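Local coordinates for putative branched-chain amino acid transport system substrate-binding protein (Rhodopseudomonas palustris, PDB 3TX6) that probably captures lignin-derived aromatic acids in the periplasm for uptake by an ABC transporter, and binds 3-(4-hydroxyphenyl)pyruvate between its two lobes, at residues A[292-295]-A[296-300]; A[352-356]-A[357-361]. All blocks are in the same frame, centred on the assembly; numbering follows the deposited sequence.

Contact 1 (A[292-295]-A[296-300]); sequences KVLE and RVVPV
L294 meets both V297 and V298 one turn further along helix 282-304: its CD2 lies 4.1 Å from V297 CG2, while its CB lies 4.0 Å from CG2 of V298. The leucine crosses both valines at a slant. V298 reaches back because its CG2 is turned anti to its own carbonyl carbon, which leaves CG1 anti to the backbone N (chi1 164°). V293 and V297 approach more loosely through their CG1 methyls.

The backbone beneath holds these side chains one turn apart. V298 N donates to L294 O at 2.9 Å, and V297 N donates to V293 O, which also takes a weak bond from R296 N. The next i to i+4 bond is missing, since P299 has no N-H to offer E295 O; instead its CD sits 3.1 Å from that oxygen, and the helix kinks here.

R296 bends at chi2 and chi3 and carries its guanidinium away from the helix to a salt bridge with E323 and a hydrogen bond to K324 O. V293 and V297 pack on L320 of helix 310-322, whereas L294 and V298 lie against I38 of strand 37-38 and reach strand 8-14, so the helix is wedged between helix 310-322 and the sheet.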
loop_
_atom_site.group_PDB
_atom_site.type_symbol
_atom_site.label_atom_id
_atom_site.label_comp_id
_atom_site.label_asym_id
_atom_site.label_seq_id
_atom_site.Cartn_x
_atom_site.Cartn_y
_atom_site.Cartn_z
ATOM N N LYS A 292 -11.922 -6.339 6.179
ATOM C CA LYS A 292 -13.094 -5.467 6.290
ATOM C C LYS A 292 -13.872 -5.502 4.972
ATOM O O LYS A 292 -15.104 -5.557 4.985
ATOM C CB LYS A 292 -12.704 -4.028 6.649
ATOM C CG LYS A 292 -12.176 -3.833 8.068
ATOM C CD LYS A 292 -13.241 -4.179 9.114
ATOM C CE LYS A 292 -12.842 -3.770 10.516
ATOM N NZ LYS A 292 -13.869 -4.011 11.590
ATOM N N VAL A 293 -13.176 -5.523 3.822
ATOM C CA VAL A 293 -13.879 -5.651 2.527
ATOM C C VAL A 293 -14.631 -6.978 2.457
ATOM O O VAL A 293 -15.808 -7.020 2.046
ATOM C CB VAL A 293 -12.917 -5.421 1.327
ATOM C CG1 VAL A 293 -13.560 -5.833 -0.003
ATOM C CG2 VAL A 293 -12.402 -3.998 1.322
ATOM N N LEU A 294 -13.954 -8.070 2.846
ATOM C CA LEU A 294 -14.603 -9.361 2.902
ATOM C C LEU A 294 -15.828 -9.400 3.830
ATOM O O LEU A 294 -16.828 -10.053 3.494
ATOM C CB LEU A 294 -13.633 -10.476 3.266
ATOM C CG LEU A 294 -12.526 -10.766 2.239
ATOM C CD1 LEU A 294 -11.726 -12.006 2.668
ATOM C CD2 LEU A 294 -13.104 -10.897 0.834
ATOM N N GLU A 295 -15.782 -8.731 4.975
ATOM C CA GLU A 295 -16.960 -8.667 5.830
ATOM C C GLU A 295 -18.189 -8.044 5.137
ATOM O O GLU A 295 -19.298 -8.389 5.509
ATOM C CB GLU A 295 -16.674 -7.888 7.113
ATOM C CG GLU A 295 -15.802 -8.624 8.103
ATOM C CD GLU A 295 -15.609 -7.787 9.361
ATOM O OE1 GLU A 295 -16.524 -7.022 9.767
ATOM O OE2 GLU A 295 -14.572 -7.854 9.964
ATOM N N ARG A 296 -17.984 -7.163 4.157
ATOM C CA ARG A 296 -19.083 -6.577 3.355
ATOM C C ARG A 296 -19.488 -7.490 2.205
ATOM O O ARG A 296 -20.695 -7.702 1.980
ATOM C CB ARG A 296 -18.688 -5.222 2.712
ATOM C CG ARG A 296 -18.807 -4.056 3.636
ATOM C CD ARG A 296 -20.255 -3.656 3.908
ATOM N NE ARG A 296 -21.029 -3.119 2.795
ATOM C CZ ARG A 296 -21.067 -1.831 2.404
ATOM N NH1 ARG A 296 -20.338 -0.890 2.970
ATOM N NH2 ARG A 296 -21.840 -1.489 1.405
ATOM N N VAL A 297 -18.506 -8.017 1.458
ATOM C CA VAL A 297 -18.864 -8.632 0.194
ATOM C C VAL A 297 -19.213 -10.128 0.354
ATOM O O VAL A 297 -20.004 -10.675 -0.400
ATOM C CB VAL A 297 -17.810 -8.463 -0.906
ATOM C CG1 VAL A 297 -17.630 -7.005 -1.320
ATOM C CG2 VAL A 297 -16.492 -9.153 -0.608
ATOM N N VAL A 298 -18.598 -10.810 1.299
ATOM C CA VAL A 298 -18.877 -12.237 1.490
ATOM C C VAL A 298 -20.356 -12.496 1.851
ATOM O O VAL A 298 -20.948 -13.427 1.293
ATOM C CB VAL A 298 -17.887 -12.877 2.508
ATOM C CG1 VAL A 298 -18.412 -14.246 3.009
ATOM C CG2 VAL A 298 -16.480 -12.972 1.882
ATOM N N PRO A 299 -20.942 -11.726 2.806
ATOM C CA PRO A 299 -22.379 -12.031 3.052
ATOM C C PRO A 299 -23.258 -11.866 1.811
ATOM O O PRO A 299 -24.191 -12.622 1.627
ATOM C CB PRO A 299 -22.770 -11.065 4.191
ATOM C CG PRO A 299 -21.452 -10.797 4.893
ATOM C CD PRO A 299 -20.404 -10.768 3.791
ATOM N N VAL A 300 -22.923 -10.915 0.938
ATOM C CA VAL A 300 -23.641 -10.751 -0.312
ATOM C C VAL A 300 -23.510 -12.012 -1.191
ATOM O O VAL A 300 -24.535 -12.572 -1.657
ATOM C CB VAL A 300 -23.194 -9.488 -1.081
ATOM C CG1 VAL A 300 -23.889 -9.393 -2.450
ATOM C CG2 VAL A 300 -23.432 -8.238 -0.253
#

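Contact 2 (A[352-356]-A[357-361]); sequences TVKDG and KYVMV
A beta hairpin with a two-residue loop joins strands 349-354 and 357-360, with D355 and G356 at the corners of a type I' turn running from K354 to K357. Both corner residues have positive phi, a conformation that glycine adopts easily. K354 and K357 form the hydrogen-bonded pair that closes the turn: K354 N donates to K357 O at 2.9 Å, in the carbonyl plane, whereas K357 N meets K354 O at 3.2 Å from above the plane of that carbonyl. A second hydrogen-bonded pair follows at T352 and V359, where T352 N reaches V359 O at 2.9 Å with an almost straight N-H...O angle of 173°, and V359 N returns a bond to T352 O at 2.8 Å.

Between them, V353 and Y358 face each other as a non-hydrogen-bonded pair. V353 has CG1 anti to its backbone N (chi1 173°), which sets CG2 beside that N, and it is CG2 that approaches the ring obliquely, 3.6 Å from Y358 CE1; T352 O lies near the ring plane at its edge. An alanine in place of V353 would probably open a gap beside the tyrosine ring and cost the packing on I231. The other face carries T352, K354 and V359, with K354 CB 3.9 Å from V359 CG2; beyond the last pair, T352 CB touches V361 CG2 at the same distance.

A water donates to D355 O and weakly accepts from K357 NZ. The tyrosine ring packs on helix 228-234 and its OH bonds S227 O, while T352 OG1 bonds V241 O. Backbone bonds thus set the strand pairing, and the hydroxyls of T352 and Y358, residues on opposite faces of the hairpin, each bond a backbone carbonyl of the surrounding chain.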
loop_
_atom_site.group_PDB
_atom_site.type_symbol
_atom_site.label_atom_id
_atom_site.label_comp_id
_atom_site.label_asym_id
_atom_site.label_seq_id
_atom_site.Cartn_x
_atom_site.Cartn_y
_atom_site.Cartn_z
ATOM N N THR A 352 4.251 14.638 8.744
ATOM C CA THR A 352 5.627 15.048 8.846
ATOM C C THR A 352 6.251 14.332 10.060
ATOM O O THR A 352 5.575 13.589 10.761
ATOM C CB THR A 352 5.737 16.601 8.893
ATOM O OG1 THR A 352 7.082 16.989 8.694
ATOM C CG2 THR A 352 5.189 17.194 10.220
ATOM N N VAL A 353 7.556 14.521 10.244
ATOM C CA VAL A 353 8.310 13.993 11.385
ATOM C C VAL A 353 8.832 15.163 12.210
ATOM O O VAL A 353 9.546 16.031 11.686
ATOM C CB VAL A 353 9.442 13.099 10.887
ATOM C CG1 VAL A 353 10.324 12.679 12.048
ATOM C CG2 VAL A 353 8.877 11.860 10.204
ATOM N N LYS A 354 8.418 15.206 13.492
ATOM C CA LYS A 354 8.930 16.189 14.438
ATOM C C LYS A 354 9.268 15.476 15.748
ATOM O O LYS A 354 8.462 14.696 16.248
ATOM C CB LYS A 354 7.888 17.296 14.734
ATOM C CG LYS A 354 7.284 18.016 13.526
ATOM C CD LYS A 354 8.309 18.796 12.695
ATOM C CE LYS A 354 8.702 20.126 13.322
ATOM N NZ LYS A 354 9.490 20.894 12.326
ATOM N N ASP A 355 10.435 15.779 16.310
ATOM C CA ASP A 355 10.913 15.143 17.560
ATOM C C ASP A 355 10.864 13.628 17.433
ATOM O O ASP A 355 10.540 12.911 18.411
ATOM C CB ASP A 355 10.088 15.611 18.773
ATOM C CG ASP A 355 10.032 17.120 18.872
ATOM O OD1 ASP A 355 11.116 17.712 19.096
ATOM O OD2 ASP A 355 8.925 17.695 18.694
ATOM N N GLY A 356 11.183 13.154 16.218
ATOM C CA GLY A 356 11.407 11.734 15.951
ATOM C C GLY A 356 10.129 10.917 15.823
ATOM O O GLY A 356 10.188 9.689 15.864
ATOM N N LYS A 357 8.978 11.605 15.756
ATOM C CA LYS A 357 7.679 10.993 15.659
ATOM C C LYS A 357 6.887 11.598 14.489
ATOM O O LYS A 357 7.053 12.762 14.132
ATOM C CB LYS A 357 6.877 11.204 16.966
ATOM C CG LYS A 357 7.611 10.803 18.239
ATOM C CD LYS A 357 7.792 9.304 18.344
ATOM C CE LYS A 357 8.614 8.932 19.580
ATOM N NZ LYS A 357 8.160 9.614 20.837
ATOM N N TYR A 358 6.020 10.809 13.903
ATOM C CA TYR A 358 5.086 11.303 12.892
ATOM C C TYR A 358 4.052 12.239 13.510
ATOM O O TYR A 358 3.534 11.950 14.620
ATOM C CB TYR A 358 4.365 10.121 12.242
ATOM C CG TYR A 358 5.252 9.296 11.324
ATOM C CD1 TYR A 358 5.852 9.862 10.211
ATOM C CD2 TYR A 358 5.511 7.944 11.588
ATOM C CE1 TYR A 358 6.688 9.110 9.371
ATOM C CE2 TYR A 358 6.319 7.184 10.733
ATOM C CZ TYR A 358 6.898 7.769 9.625
ATOM O OH TYR A 358 7.716 7.003 8.804
ATOM N N VAL A 359 3.756 13.348 12.820
ATOM C CA VAL A 359 2.663 14.270 13.189
ATOM C C VAL A 359 1.808 14.574 11.943
ATOM O O VAL A 359 2.360 14.772 10.899
ATOM C CB VAL A 359 3.211 15.642 13.692
ATOM C CG1 VAL A 359 2.093 16.434 14.371
ATOM C CG2 VAL A 359 4.403 15.451 14.606
HETATM N N MSE A 360 0.471 14.632 12.067
HETATM C CA MSE A 360 -0.416 14.977 10.918
HETATM C C MSE A 360 -0.247 16.461 10.632
HETATM O O MSE A 360 -0.287 17.301 11.540
HETATM C CB MSE A 360 -1.891 14.604 11.140
HETATM C CG MSE A 360 -2.747 14.678 9.867
HETATM SE SE MSE A 360 -4.621 14.714 10.389
HETATM C CE MSE A 360 -4.816 12.904 11.185
ATOM N N VAL A 361 0.014 16.803 9.378
ATOM C CA VAL A 361 0.045 18.218 8.932
ATOM C C VAL A 361 -1.394 18.659 8.746
ATOM O O VAL A 361 -2.141 18.068 7.942
ATOM C CB VAL A 361 0.818 18.368 7.591
ATOM C CG1 VAL A 361 0.846 19.811 7.140
ATOM C CG2 VAL A 361 2.237 17.820 7.749
HETATM O O HOH W 1 8.714 13.038 20.566
#

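Overall arrangement
Following the chain from the N terminus, the first lobe's sheet, with strands 8-14 and 37-38, and the second lobe's strands 137-143 to 242-245 are laid down before contact 1 is reached. Contact 1 lies within helix 282-304 and closes no loop beyond a helical turn; it packs the helix against the first sheet and helix 310-322. The chain then runs through that helix and the small hairpin 326-333 to contact 2, which closes the tight turn between the last two strands at one edge of the second sheet. The contacts are in series, neither nested nor crossed, with centres 35 Å apart. Each lies in a different lobe of this periplasmic-binding-protein fold.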